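PDB 5HIU: GTPase activator-like protein from Chaetomium thermophilum, which probably activates a GTPase in its full-length form, this chain being the all-helical N-terminal part of TSC2. Local coordinates for residues V233-V238 with I273-R278; S256-L261 with K267-T272; G209-L214 with G241-N246; Y250-L255 with Q283-I288. All coordinates share one frame; numbering follows the deposited sequence.

Contact 1: V233-V238 with I273-R278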
loop_
_atom_site.group_PDB
_atom_site.type_symbol
_atom_site.label_atom_id
_atom_site.label_comp_id
_atom_site.label_asym_id
_atom_site.label_seq_id
_atom_site.Cartn_x
_atom_site.Cartn_y
_atom_site.Cartn_z
ATOM N N VAL A 233 -2.084 0.021 -4.634
ATOM C CA VAL A 233 -3.252 0.881 -4.558
ATOM C C VAL A 233 -2.819 2.287 -4.192
ATOM O O VAL A 233 -3.277 3.256 -4.773
ATOM C CB VAL A 233 -4.318 0.335 -3.608
ATOM C CG1 VAL A 233 -5.283 1.429 -3.172
ATOM C CG2 VAL A 233 -5.072 -0.787 -4.287
ATOM N N ILE A 234 -1.902 2.391 -3.256
ATOM C CA ILE A 234 -1.427 3.679 -2.793
ATOM C C ILE A 234 -0.591 4.350 -3.851
ATOM O O ILE A 234 -0.725 5.535 -4.074
ATOM C CB ILE A 234 -0.658 3.544 -1.464
ATOM C CG1 ILE A 234 -1.657 3.271 -0.347
ATOM C CG2 ILE A 234 0.119 4.822 -1.138
ATOM C CD1 ILE A 234 -1.010 2.642 0.864
ATOM N N GLU A 235 0.265 3.584 -4.513
ATOM C CA GLU A 235 0.987 4.082 -5.685
ATOM C C GLU A 235 -0.039 4.700 -6.620
ATOM O O GLU A 235 0.151 5.796 -7.098
ATOM C CB GLU A 235 1.738 2.934 -6.337
ATOM C CG GLU A 235 2.615 3.250 -7.538
ATOM C CD GLU A 235 3.242 1.994 -8.160
ATOM O OE1 GLU A 235 3.090 0.879 -7.611
ATOM O OE2 GLU A 235 3.896 2.103 -9.211
ATOM N N SER A 236 -1.152 4.016 -6.848
ATOM C CA SER A 236 -2.140 4.516 -7.759
ATOM C C SER A 236 -2.653 5.828 -7.273
ATOM O O SER A 236 -2.750 6.786 -8.049
ATOM C CB SER A 236 -3.314 3.570 -7.885
ATOM O OG SER A 236 -3.087 2.688 -8.946
ATOM N N LEU A 237 -3.018 5.880 -5.997
ATOM C CA LEU A 237 -3.563 7.107 -5.482
ATOM C C LEU A 237 -2.613 8.219 -5.823
ATOM O O LEU A 237 -2.994 9.186 -6.493
ATOM C CB LEU A 237 -3.791 7.052 -3.982
ATOM C CG LEU A 237 -5.078 6.355 -3.580
ATOM C CD1 LEU A 237 -5.270 6.513 -2.082
ATOM C CD2 LEU A 237 -6.287 6.922 -4.310
ATOM N N VAL A 238 -1.363 8.064 -5.407
ATOM C CA VAL A 238 -0.405 9.153 -5.577
ATOM C C VAL A 238 -0.109 9.405 -7.044
ATOM O O VAL A 238 0.065 10.525 -7.446
ATOM C CB VAL A 238 0.893 8.976 -4.752
ATOM C CG1 VAL A 238 0.571 8.932 -3.266
ATOM C CG2 VAL A 238 1.650 7.730 -5.152
ATOM N N ILE A 273 7.148 5.380 -1.892
ATOM C CA ILE A 273 7.571 6.465 -1.015
ATOM C C ILE A 273 8.282 7.524 -1.857
ATOM O O ILE A 273 8.188 8.717 -1.533
ATOM C CB ILE A 273 8.460 5.969 0.150
ATOM C CG1 ILE A 273 7.626 5.196 1.164
ATOM C CG2 ILE A 273 9.123 7.121 0.898
ATOM C CD1 ILE A 273 8.471 4.322 2.067
ATOM N N SER A 274 8.984 7.113 -2.926
ATOM C CA SER A 274 9.739 8.087 -3.705
ATOM C C SER A 274 8.772 9.041 -4.361
ATOM O O SER A 274 8.948 10.267 -4.297
ATOM C CB SER A 274 10.662 7.443 -4.741
ATOM O OG SER A 274 9.991 6.429 -5.461
ATOM N N ILE A 275 7.725 8.479 -4.961
ATOM C CA ILE A 275 6.708 9.294 -5.605
ATOM C C ILE A 275 6.230 10.333 -4.603
ATOM O O ILE A 275 6.279 11.530 -4.875
ATOM C CB ILE A 275 5.539 8.438 -6.114
ATOM C CG1 ILE A 275 5.993 7.628 -7.332
ATOM C CG2 ILE A 275 4.357 9.315 -6.470
ATOM C CD1 ILE A 275 5.215 6.349 -7.579
ATOM N N ILE A 276 5.808 9.883 -3.430
ATOM C CA ILE A 276 5.293 10.804 -2.416
ATOM C C ILE A 276 6.322 11.898 -2.065
ATOM O O ILE A 276 5.969 13.078 -1.870
ATOM C CB ILE A 276 4.888 10.057 -1.130
ATOM C CG1 ILE A 276 3.770 9.066 -1.425
ATOM C CG2 ILE A 276 4.432 11.045 -0.057
ATOM C CD1 ILE A 276 3.524 8.064 -0.324
ATOM N N CYS A 277 7.584 11.493 -1.969
ATOM C CA CYS A 277 8.657 12.407 -1.587
ATOM C C CYS A 277 8.888 13.504 -2.621
ATOM O O CYS A 277 9.135 14.659 -2.264
ATOM C CB CYS A 277 9.948 11.637 -1.346
ATOM S SG CYS A 277 10.001 10.972 0.327
ATOM N N ARG A 278 8.789 13.133 -3.896
ATOM C CA ARG A 278 8.973 14.074 -4.981
ATOM C C ARG A 278 7.718 14.908 -5.280
ATOM O O ARG A 278 7.627 15.529 -6.333
ATOM C CB ARG A 278 9.419 13.321 -6.230
ATOM C CG ARG A 278 10.821 12.755 -6.121
ATOM C CD ARG A 278 11.142 11.892 -7.326
ATOM N NE ARG A 278 10.409 10.635 -7.241
ATOM C CZ ARG A 278 10.017 9.900 -8.277
ATOM N NH1 ARG A 278 10.277 10.281 -9.520
ATOM N NH2 ARG A 278 9.347 8.770 -8.064
#
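The flat carboxylate of E235 is not what meets I275; the contact is made lower down the chain, where E235 CG lies 4.0 Å from I275 CD1. E235 is fully extended and crosses the isoleucine at about a right angle, and its terminal group is occupied on its own helix, where OE1 is hydrogen-bonded to H232 ND1. The second flat group, the guanidinium of R278, turns back onto its own chain. The carbonyl carbon of S274 sits at its edge, in the plane, and R278 NE makes a weak bond of 3.3 Å to S274 O just where the helix ends.

The helical segments 233-238 and 273-277, of helices 224-240 and 266-277, run nearly parallel (21°), their axes 9.7 Å apart. Helix 245-261 comes between them in sequence, a pairing of alternate helices as in one layer of an alpha-solenoid. At such a spacing branched side chains bridge the gap between the backbones.

Across the two segments the remaining contacts are aliphatic. V238 is their centre: CG2 presses on I275 CG2 at 3.4 Å, while the other methyl, CG1, lies 3.7 Å from I276 CG1. The valine torsion (chi1 -61°) spreads the two methyls, one to each isoleucine. V238 also packs on I243 of the connection that follows its helix, and I276 on H281 and T285 of helix 281-294. The I276 chain crosses V238 at about a right angle, whereas I275 runs past it at a slant.

Contact 2: S256-L261 with K267-T272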
loop_
_atom_site.group_PDB
_atom_site.type_symbol
_atom_site.label_atom_id
_atom_site.label_comp_id
_atom_site.label_asym_id
_atom_site.label_seq_id
_atom_site.Cartn_x
_atom_site.Cartn_y
_atom_site.Cartn_z
ATOM N N SER A 256 6.754 3.154 5.520
ATOM C CA SER A 256 8.085 3.139 6.132
ATOM C C SER A 256 8.312 1.865 6.906
ATOM O O SER A 256 9.414 1.354 6.963
ATOM C CB SER A 256 8.290 4.326 7.069
ATOM O OG SER A 256 8.594 5.485 6.313
ATOM N N SER A 257 7.247 1.352 7.491
ATOM C CA SER A 257 7.327 0.123 8.241
ATOM C C SER A 257 7.479 -1.068 7.304
ATOM O O SER A 257 8.299 -1.941 7.536
ATOM C CB SER A 257 6.112 0.008 9.159
ATOM O OG SER A 257 6.162 1.051 10.139
ATOM N N ILE A 258 6.707 -1.110 6.234
ATOM C CA ILE A 258 6.814 -2.223 5.295
ATOM C C ILE A 258 8.208 -2.207 4.702
ATOM O O ILE A 258 8.855 -3.244 4.569
ATOM C CB ILE A 258 5.773 -2.120 4.181
ATOM C CG1 ILE A 258 4.387 -2.453 4.721
ATOM C CG2 ILE A 258 6.108 -3.066 3.041
ATOM C CD1 ILE A 258 3.263 -1.823 3.913
ATOM N N HIS A 259 8.645 -1.001 4.353
ATOM C CA HIS A 259 9.971 -0.760 3.786
ATOM C C HIS A 259 11.059 -1.363 4.620
ATOM O O HIS A 259 11.966 -2.005 4.106
ATOM C CB HIS A 259 10.225 0.735 3.717
ATOM C CG HIS A 259 11.566 1.094 3.179
ATOM N ND1 HIS A 259 11.960 0.788 1.895
ATOM C CD2 HIS A 259 12.591 1.771 3.738
ATOM C CE1 HIS A 259 13.181 1.246 1.694
ATOM N NE2 HIS A 259 13.589 1.839 2.800
ATOM N N CYS A 260 10.973 -1.116 5.914
ATOM C CA CYS A 260 11.946 -1.630 6.827
ATOM C C CYS A 260 11.706 -3.111 7.085
ATOM O O CYS A 260 12.560 -3.941 6.771
ATOM C CB CYS A 260 11.894 -0.855 8.126
ATOM S SG CYS A 260 13.318 -1.283 9.115
ATOM N N LEU A 261 10.520 -3.429 7.611
ATOM C CA LEU A 261 10.223 -4.749 8.189
ATOM C C LEU A 261 9.939 -5.864 7.204
ATOM O O LEU A 261 10.064 -7.002 7.583
ATOM C CB LEU A 261 9.030 -4.663 9.146
ATOM C CG LEU A 261 9.170 -3.657 10.292
ATOM C CD1 LEU A 261 7.891 -3.542 11.097
ATOM C CD2 LEU A 261 10.311 -4.045 11.203
ATOM N N LYS A 267 11.685 -2.705 -2.299
ATOM C CA LYS A 267 11.778 -1.945 -3.547
ATOM C C LYS A 267 10.405 -1.340 -3.930
ATOM O O LYS A 267 10.299 -0.126 -4.201
ATOM C CB LYS A 267 12.391 -2.808 -4.665
ATOM C CG LYS A 267 11.639 -4.099 -4.964
ATOM C CD LYS A 267 12.333 -4.972 -5.995
ATOM C CE LYS A 267 11.406 -6.084 -6.475
ATOM N NZ LYS A 267 12.146 -7.123 -7.245
ATOM N N GLU A 268 9.355 -2.164 -3.862
ATOM C CA GLU A 268 7.989 -1.694 -4.091
ATOM C C GLU A 268 7.594 -0.513 -3.202
ATOM O O GLU A 268 7.062 0.468 -3.696
ATOM C CB GLU A 268 6.964 -2.825 -3.935
ATOM C CG GLU A 268 6.764 -3.673 -5.189
ATOM C CD GLU A 268 7.589 -4.934 -5.180
ATOM O OE1 GLU A 268 8.617 -4.973 -4.470
ATOM O OE2 GLU A 268 7.199 -5.896 -5.873
ATOM N N ALA A 269 7.861 -0.598 -1.902
ATOM C CA ALA A 269 7.542 0.490 -0.976
ATOM C C ALA A 269 8.411 1.717 -1.245
ATOM O O ALA A 269 7.976 2.858 -1.096
ATOM C CB ALA A 269 7.731 0.032 0.481
ATOM N N TRP A 270 9.666 1.516 -1.606
ATOM C CA TRP A 270 10.494 2.679 -1.783
ATOM C C TRP A 270 9.953 3.425 -2.993
ATOM O O TRP A 270 9.853 4.662 -3.004
ATOM C CB TRP A 270 11.967 2.327 -1.954
ATOM C CG TRP A 270 12.670 3.496 -2.448
ATOM C CD1 TRP A 270 13.193 3.667 -3.678
ATOM C CD2 TRP A 270 12.823 4.729 -1.761
ATOM N NE1 TRP A 270 13.695 4.935 -3.799
ATOM C CE2 TRP A 270 13.466 5.613 -2.634
ATOM C CE3 TRP A 270 12.465 5.177 -0.491
ATOM C CZ2 TRP A 270 13.786 6.911 -2.275
ATOM C CZ3 TRP A 270 12.770 6.475 -0.137
ATOM C CH2 TRP A 270 13.437 7.321 -1.014
ATOM N N HIS A 271 9.555 2.665 -4.009
ATOM C CA HIS A 271 9.028 3.283 -5.231
ATOM C C HIS A 271 7.861 4.196 -4.884
ATOM O O HIS A 271 7.790 5.368 -5.269
ATOM C CB HIS A 271 8.607 2.209 -6.215
ATOM C CG HIS A 271 8.387 2.732 -7.590
ATOM N ND1 HIS A 271 7.176 3.249 -8.004
ATOM C CD2 HIS A 271 9.227 2.840 -8.644
ATOM C CE1 HIS A 271 7.275 3.646 -9.256
ATOM N NE2 HIS A 271 8.508 3.404 -9.669
ATOM N N THR A 272 6.953 3.665 -4.094
ATOM C CA THR A 272 5.800 4.437 -3.694
ATOM C C THR A 272 6.206 5.600 -2.801
ATOM O O THR A 272 5.680 6.702 -2.952
ATOM C CB THR A 272 4.736 3.531 -3.048
ATOM O OG1 THR A 272 4.421 2.466 -3.958
ATOM C CG2 THR A 272 3.490 4.295 -2.767
#
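H259 and A269 face each other where segments 256-261 and 267-272 run roughly antiparallel (149°), with axes 8.5 Å apart and the two CA atoms separated by 5.5 Å. The approach is close because one partner is only a methyl group. A269 CB rests against the backbone of the other helix, 4.1 Å from H259 CA, and touches the root of the histidine side chain as well. I258 adds a looser contact from the neighbouring position, its CG2 lying 4.3 Å from A269 CB.

Beyond the alanine, H259 and W270 lie side by side and point the same way. In both, CG, the first ring atom, is anti to the backbone N (chi1 179° in H259), which sends the two rings out along one side of the pair of helices. The imidazole does not reach the indole here; H259 CE1 instead comes to 4.0 Å from W270 CB, an oblique approach. Helix 302-322 receives both residues, H259 packing on S317 and V318 and W270 forming a cation-pi interaction with K321.

The turn between the helices is short, making this a helical hairpin, and H259 O is hydrogen-bonded to Q266 NE2 near its closing end. Across the two segments themselves the cohesion is that of carbon surfaces in van der Waals contact, so it rests on the fit of a small residue against a backbone and not on directional bonds.

Contact 3: G209-L214 with G241-N246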
loop_
_atom_site.group_PDB
_atom_site.type_symbol
_atom_site.label_atom_id
_atom_site.label_comp_id
_atom_site.label_asym_id
_atom_site.label_seq_id
_atom_site.Cartn_x
_atom_site.Cartn_y
_atom_site.Cartn_z
ATOM N N GLY A 209 -11.610 7.421 3.470
ATOM C CA GLY A 209 -12.094 6.094 3.822
ATOM C C GLY A 209 -11.272 4.977 3.177
ATOM O O GLY A 209 -10.907 3.966 3.804
ATOM N N LEU A 210 -10.981 5.143 1.900
ATOM C CA LEU A 210 -10.301 4.094 1.191
ATOM C C LEU A 210 -8.911 3.902 1.789
ATOM O O LEU A 210 -8.526 2.783 2.088
ATOM C CB LEU A 210 -10.235 4.421 -0.287
ATOM C CG LEU A 210 -9.381 3.464 -1.097
ATOM C CD1 LEU A 210 -9.793 2.002 -0.924
ATOM C CD2 LEU A 210 -9.464 3.893 -2.549
ATOM N N ILE A 211 -8.193 5.004 2.002
ATOM C CA ILE A 211 -6.857 4.957 2.580
ATOM C C ILE A 211 -6.834 4.209 3.898
ATOM O O ILE A 211 -6.012 3.303 4.067
ATOM C CB ILE A 211 -6.279 6.370 2.777
ATOM C CG1 ILE A 211 -5.875 6.961 1.423
ATOM C CG2 ILE A 211 -5.058 6.345 3.684
ATOM C CD1 ILE A 211 -5.901 8.477 1.393
ATOM N N ASP A 212 -7.727 4.582 4.824
ATOM C CA ASP A 212 -7.839 3.892 6.125
ATOM C C ASP A 212 -7.953 2.389 5.962
ATOM O O ASP A 212 -7.292 1.613 6.651
ATOM C CB ASP A 212 -9.084 4.346 6.909
ATOM C CG ASP A 212 -9.015 5.776 7.341
ATOM O OD1 ASP A 212 -7.959 6.411 7.176
ATOM O OD2 ASP A 212 -10.034 6.282 7.846
ATOM N N MET A 213 -8.824 1.987 5.059
ATOM C CA MET A 213 -9.090 0.578 4.839
ATOM C C MET A 213 -7.818 -0.169 4.388
ATOM O O MET A 213 -7.534 -1.272 4.876
ATOM C CB MET A 213 -10.197 0.458 3.789
ATOM C CG MET A 213 -10.807 -0.912 3.599
ATOM S SD MET A 213 -11.629 -1.490 5.080
ATOM C CE MET A 213 -10.461 -2.712 5.695
ATOM N N LEU A 214 -7.044 0.442 3.485
ATOM C CA LEU A 214 -5.828 -0.192 2.982
ATOM C C LEU A 214 -4.756 -0.314 4.048
ATOM O O LEU A 214 -3.980 -1.276 4.058
ATOM C CB LEU A 214 -5.224 0.612 1.862
ATOM C CG LEU A 214 -6.121 0.852 0.679
ATOM C CD1 LEU A 214 -5.620 2.114 0.027
ATOM C CD2 LEU A 214 -6.123 -0.341 -0.262
ATOM N N GLY A 241 -4.214 10.440 -8.469
ATOM C CA GLY A 241 -5.033 11.363 -7.693
ATOM C C GLY A 241 -4.193 11.981 -6.597
ATOM O O GLY A 241 -3.077 12.459 -6.865
ATOM N N SER A 242 -4.703 11.949 -5.360
ATOM C CA SER A 242 -3.999 12.534 -4.213
ATOM C C SER A 242 -4.395 11.972 -2.863
ATOM O O SER A 242 -5.540 11.651 -2.622
ATOM C CB SER A 242 -4.196 14.034 -4.159
ATOM O OG SER A 242 -3.684 14.554 -2.939
ATOM N N ILE A 243 -3.396 11.853 -2.005
ATOM C CA ILE A 243 -3.544 11.576 -0.591
ATOM C C ILE A 243 -3.804 12.906 0.155
ATOM O O ILE A 243 -3.025 13.853 0.050
ATOM C CB ILE A 243 -2.255 10.936 -0.046
ATOM C CG1 ILE A 243 -2.016 9.595 -0.713
ATOM C CG2 ILE A 243 -2.322 10.729 1.456
ATOM C CD1 ILE A 243 -0.657 9.013 -0.376
ATOM N N PRO A 244 -4.896 12.980 0.920
ATOM C CA PRO A 244 -5.135 14.204 1.666
ATOM C C PRO A 244 -4.078 14.378 2.738
ATOM O O PRO A 244 -3.549 13.386 3.220
ATOM C CB PRO A 244 -6.503 13.965 2.311
ATOM C CG PRO A 244 -7.127 12.837 1.554
ATOM C CD PRO A 244 -5.979 11.995 1.101
ATOM N N THR A 245 -3.805 15.622 3.122
ATOM C CA THR A 245 -2.721 15.933 4.056
ATOM C C THR A 245 -2.812 15.143 5.371
ATOM O O THR A 245 -1.818 14.581 5.836
ATOM C CB THR A 245 -2.618 17.455 4.359
ATOM O OG1 THR A 245 -3.810 17.916 5.003
ATOM C CG2 THR A 245 -2.391 18.272 3.070
ATOM N N ASN A 246 -3.998 15.075 5.958
ATOM C CA ASN A 246 -4.181 14.373 7.243
ATOM C C ASN A 246 -3.988 12.834 7.230
ATOM O O ASN A 246 -3.988 12.200 8.288
ATOM C CB ASN A 246 -5.561 14.702 7.806
ATOM C CG ASN A 246 -6.680 14.285 6.872
ATOM O OD1 ASN A 246 -6.496 14.234 5.657
ATOM N ND2 ASN A 246 -7.845 14.000 7.429
#
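I211 reaches P244 because its CG1 branch is anti to the carbonyl carbon (chi1 -74°) and the chain then continues nearly extended (chi2 154°), carrying CD1 straight out from helix 204-219. There the CD1 methyl meets the CD corner of the P244 ring at 3.5 Å. The same methyl lies 4.2 Å from I243 CG2, so one terminal carbon serves two neighbouring residues of the connection between helices 224-240 and 245-261. The backbones stay well apart: the nearest CA atoms, those of I211 and I243, are 8.1 Å from each other, and the gap is spanned by the isoleucine.

I243 and P244 are both in extended backbone conformations, which lays the connection beside the helix before the chain begins to coil again. Two polar atoms of the connection have weak partners. S242 OG makes a weak hydrogen bond of 3.1 Å to I243 O, and H281 NE2 donates a second weak one to the same oxygen.

Around this point L237, K247 and C251 also pack on I211, which places it against helices 224-240 and 245-261 as well as the connection. The adjoining D212 takes no part in this packing; its OD1 forms a salt bridge with K247 NZ, joining helix 204-219 to the helix that follows the connection.

Proline brings no N-H that would have to be satisfied beside the methyl. The contact therefore pairs two groups with little need of water, and its stabilisation should come mainly from burying carbon.

Contact 4: Y250-L255 with Q283-I288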
loop_
_atom_site.group_PDB
_atom_site.type_symbol
_atom_site.label_atom_id
_atom_site.label_comp_id
_atom_site.label_asym_id
_atom_site.label_seq_id
_atom_site.Cartn_x
_atom_site.Cartn_y
_atom_site.Cartn_z
ATOM N N TYR A 250 0.067 8.583 8.295
ATOM C CA TYR A 250 -0.305 7.180 8.382
ATOM C C TYR A 250 0.232 6.388 7.175
ATOM O O TYR A 250 0.826 5.319 7.358
ATOM C CB TYR A 250 -1.832 7.052 8.558
ATOM C CG TYR A 250 -2.363 7.438 9.948
ATOM C CD1 TYR A 250 -1.543 8.054 10.902
ATOM C CD2 TYR A 250 -3.695 7.192 10.297
ATOM C CE1 TYR A 250 -2.024 8.384 12.156
ATOM C CE2 TYR A 250 -4.187 7.524 11.550
ATOM C CZ TYR A 250 -3.342 8.118 12.470
ATOM O OH TYR A 250 -3.801 8.456 13.711
ATOM N N CYS A 251 0.058 6.898 5.957
ATOM C CA CYS A 251 0.710 6.269 4.785
ATOM C C CYS A 251 2.236 6.099 4.978
ATOM O O CYS A 251 2.790 5.020 4.785
ATOM C CB CYS A 251 0.467 7.100 3.542
ATOM S SG CYS A 251 -1.262 7.150 3.059
ATOM N N ILE A 252 2.897 7.165 5.406
ATOM C CA ILE A 252 4.325 7.113 5.666
ATOM C C ILE A 252 4.641 6.121 6.783
ATOM O O ILE A 252 5.541 5.275 6.620
ATOM C CB ILE A 252 4.925 8.506 5.980
ATOM C CG1 ILE A 252 4.747 9.472 4.799
ATOM C CG2 ILE A 252 6.404 8.393 6.287
ATOM C CD1 ILE A 252 5.284 8.964 3.469
ATOM N N GLN A 253 3.918 6.201 7.904
ATOM C CA GLN A 253 4.053 5.163 8.934
ATOM C C GLN A 253 4.009 3.791 8.275
ATOM O O GLN A 253 4.939 2.985 8.413
ATOM C CB GLN A 253 2.938 5.217 9.977
ATOM C CG GLN A 253 3.191 6.162 11.129
ATOM C CD GLN A 253 2.343 5.830 12.343
ATOM O OE1 GLN A 253 1.204 5.379 12.211
ATOM N NE2 GLN A 253 2.889 6.062 13.535
ATOM N N VAL A 254 2.938 3.522 7.543
ATOM C CA VAL A 254 2.714 2.150 7.130
ATOM C C VAL A 254 3.759 1.740 6.126
ATOM O O VAL A 254 4.384 0.686 6.275
ATOM C CB VAL A 254 1.293 1.921 6.598
ATOM C CG1 VAL A 254 1.188 0.597 5.867
ATOM C CG2 VAL A 254 0.310 1.964 7.752
ATOM N N LEU A 255 3.948 2.571 5.109
ATOM C CA LEU A 255 4.973 2.325 4.064
ATOM C C LEU A 255 6.409 2.261 4.591
ATOM O O LEU A 255 7.182 1.415 4.145
ATOM C CB LEU A 255 4.940 3.425 3.033
ATOM C CG LEU A 255 3.675 3.488 2.235
ATOM C CD1 LEU A 255 3.487 4.906 1.721
ATOM C CD2 LEU A 255 3.760 2.479 1.111
ATOM N N GLN A 283 7.996 17.991 1.507
ATOM C CA GLN A 283 8.315 18.739 2.725
ATOM C C GLN A 283 7.661 18.132 3.960
ATOM O O GLN A 283 8.334 17.873 4.957
ATOM C CB GLN A 283 7.923 20.231 2.602
ATOM C CG GLN A 283 8.957 21.111 1.899
ATOM C CD GLN A 283 10.374 20.858 2.406
ATOM O OE1 GLN A 283 10.627 20.890 3.614
ATOM N NE2 GLN A 283 11.299 20.578 1.488
ATOM N N SER A 284 6.353 17.894 3.876
ATOM C CA SER A 284 5.593 17.308 4.981
ATOM C C SER A 284 6.116 15.919 5.344
ATOM O O SER A 284 6.230 15.579 6.526
ATOM C CB SER A 284 4.106 17.256 4.629
ATOM O OG SER A 284 3.577 18.568 4.499
ATOM N N THR A 285 6.478 15.139 4.330
ATOM C CA THR A 285 7.027 13.793 4.538
ATOM C C THR A 285 8.329 13.801 5.334
ATOM O O THR A 285 8.505 12.995 6.251
ATOM C CB THR A 285 7.271 13.106 3.187
ATOM O OG1 THR A 285 6.078 13.192 2.386
ATOM C CG2 THR A 285 7.675 11.643 3.380
ATOM N N VAL A 286 9.243 14.707 4.987
ATOM C CA VAL A 286 10.508 14.832 5.723
ATOM C C VAL A 286 10.225 15.146 7.189
ATOM O O VAL A 286 10.752 14.509 8.106
ATOM C CB VAL A 286 11.398 15.942 5.124
ATOM C CG1 VAL A 286 12.575 16.253 6.026
ATOM C CG2 VAL A 286 11.910 15.536 3.758
ATOM N N ARG A 287 9.398 16.164 7.387
ATOM C CA ARG A 287 8.942 16.604 8.706
ATOM C C ARG A 287 8.335 15.455 9.515
ATOM O O ARG A 287 8.649 15.282 10.699
ATOM C CB ARG A 287 7.910 17.711 8.490
ATOM C CG ARG A 287 7.253 18.276 9.741
ATOM C CD ARG A 287 6.879 19.740 9.539
ATOM N NE ARG A 287 6.338 19.992 8.203
ATOM C CZ ARG A 287 5.042 20.047 7.893
ATOM N NH1 ARG A 287 4.098 19.876 8.819
ATOM N NH2 ARG A 287 4.683 20.285 6.633
ATOM N N ILE A 288 7.476 14.672 8.850
ATOM C CA ILE A 288 6.854 13.476 9.438
ATOM C C ILE A 288 7.905 12.460 9.835
ATOM O O ILE A 288 7.901 11.958 10.954
ATOM C CB ILE A 288 5.845 12.821 8.450
ATOM C CG1 ILE A 288 4.579 13.673 8.355
ATOM C CG2 ILE A 288 5.476 11.392 8.865
ATOM C CD1 ILE A 288 3.732 13.396 7.129
#
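I252, the residue most covered here, points from helix 245-261 at helix 281-294 and meets T285 and I288, one turn apart, with different branches. Its longer branch goes to the threonine: CD1 lies 3.6 Å from T285 CG2, and CG1 of the same isoleucine is 3.9 Å from that methyl. Its short branch goes to the other residue, I252 CG2 being 4.1 Å from I288 CG2.

The division follows from a folded side chain. With chi2 at -54° the end of I252 is bent instead of extended, and the I252 side chain crosses that of T285 at about a right angle, while I288 is passed at a slant. I252 thus touches two side chains of the partner helix with separate branches. L289 and F292 of that helix touch it too.

T285 is buried, yet its hydroxyl causes no difficulty. OG1 is hydrogen-bonded to H281 O, one turn back in the same helix, and this bond suits a rotation (chi1 -51°) that leaves CG2 turned to I252. A polar residue can in this way offer a purely hydrocarbon surface to its neighbour. T285 also packs against I276 and C277 of helix 266-277.

The backbones keep a moderate distance, 7.3 Å between the CA atoms of I252 and T285. Helices 245-261 and 281-294 are separated in sequence by helix 266-277, and contacts between next-but-one helices of this kind are characteristic of an alpha-solenoid.

How the contacts relate
Five consecutive helices, 204-219 to 281-294, are joined by the four contacts. Contact 3 closes before contact 4 opens, contact 2 is nested within contacts 1 and 4, and contact 1 crosses both 3 and 4. Helix 245-261, or the connection leading into it, serves contacts 2, 3 and 4, and helix 266-277 serves contacts 1 and 2. The centre of contact 1 is about 11 Å from each of the others and it touches all three; contacts 2 and 3, with centres about 17 Å apart, do not touch. The overlapping closures knit five successive helices together near the middle of the solenoid.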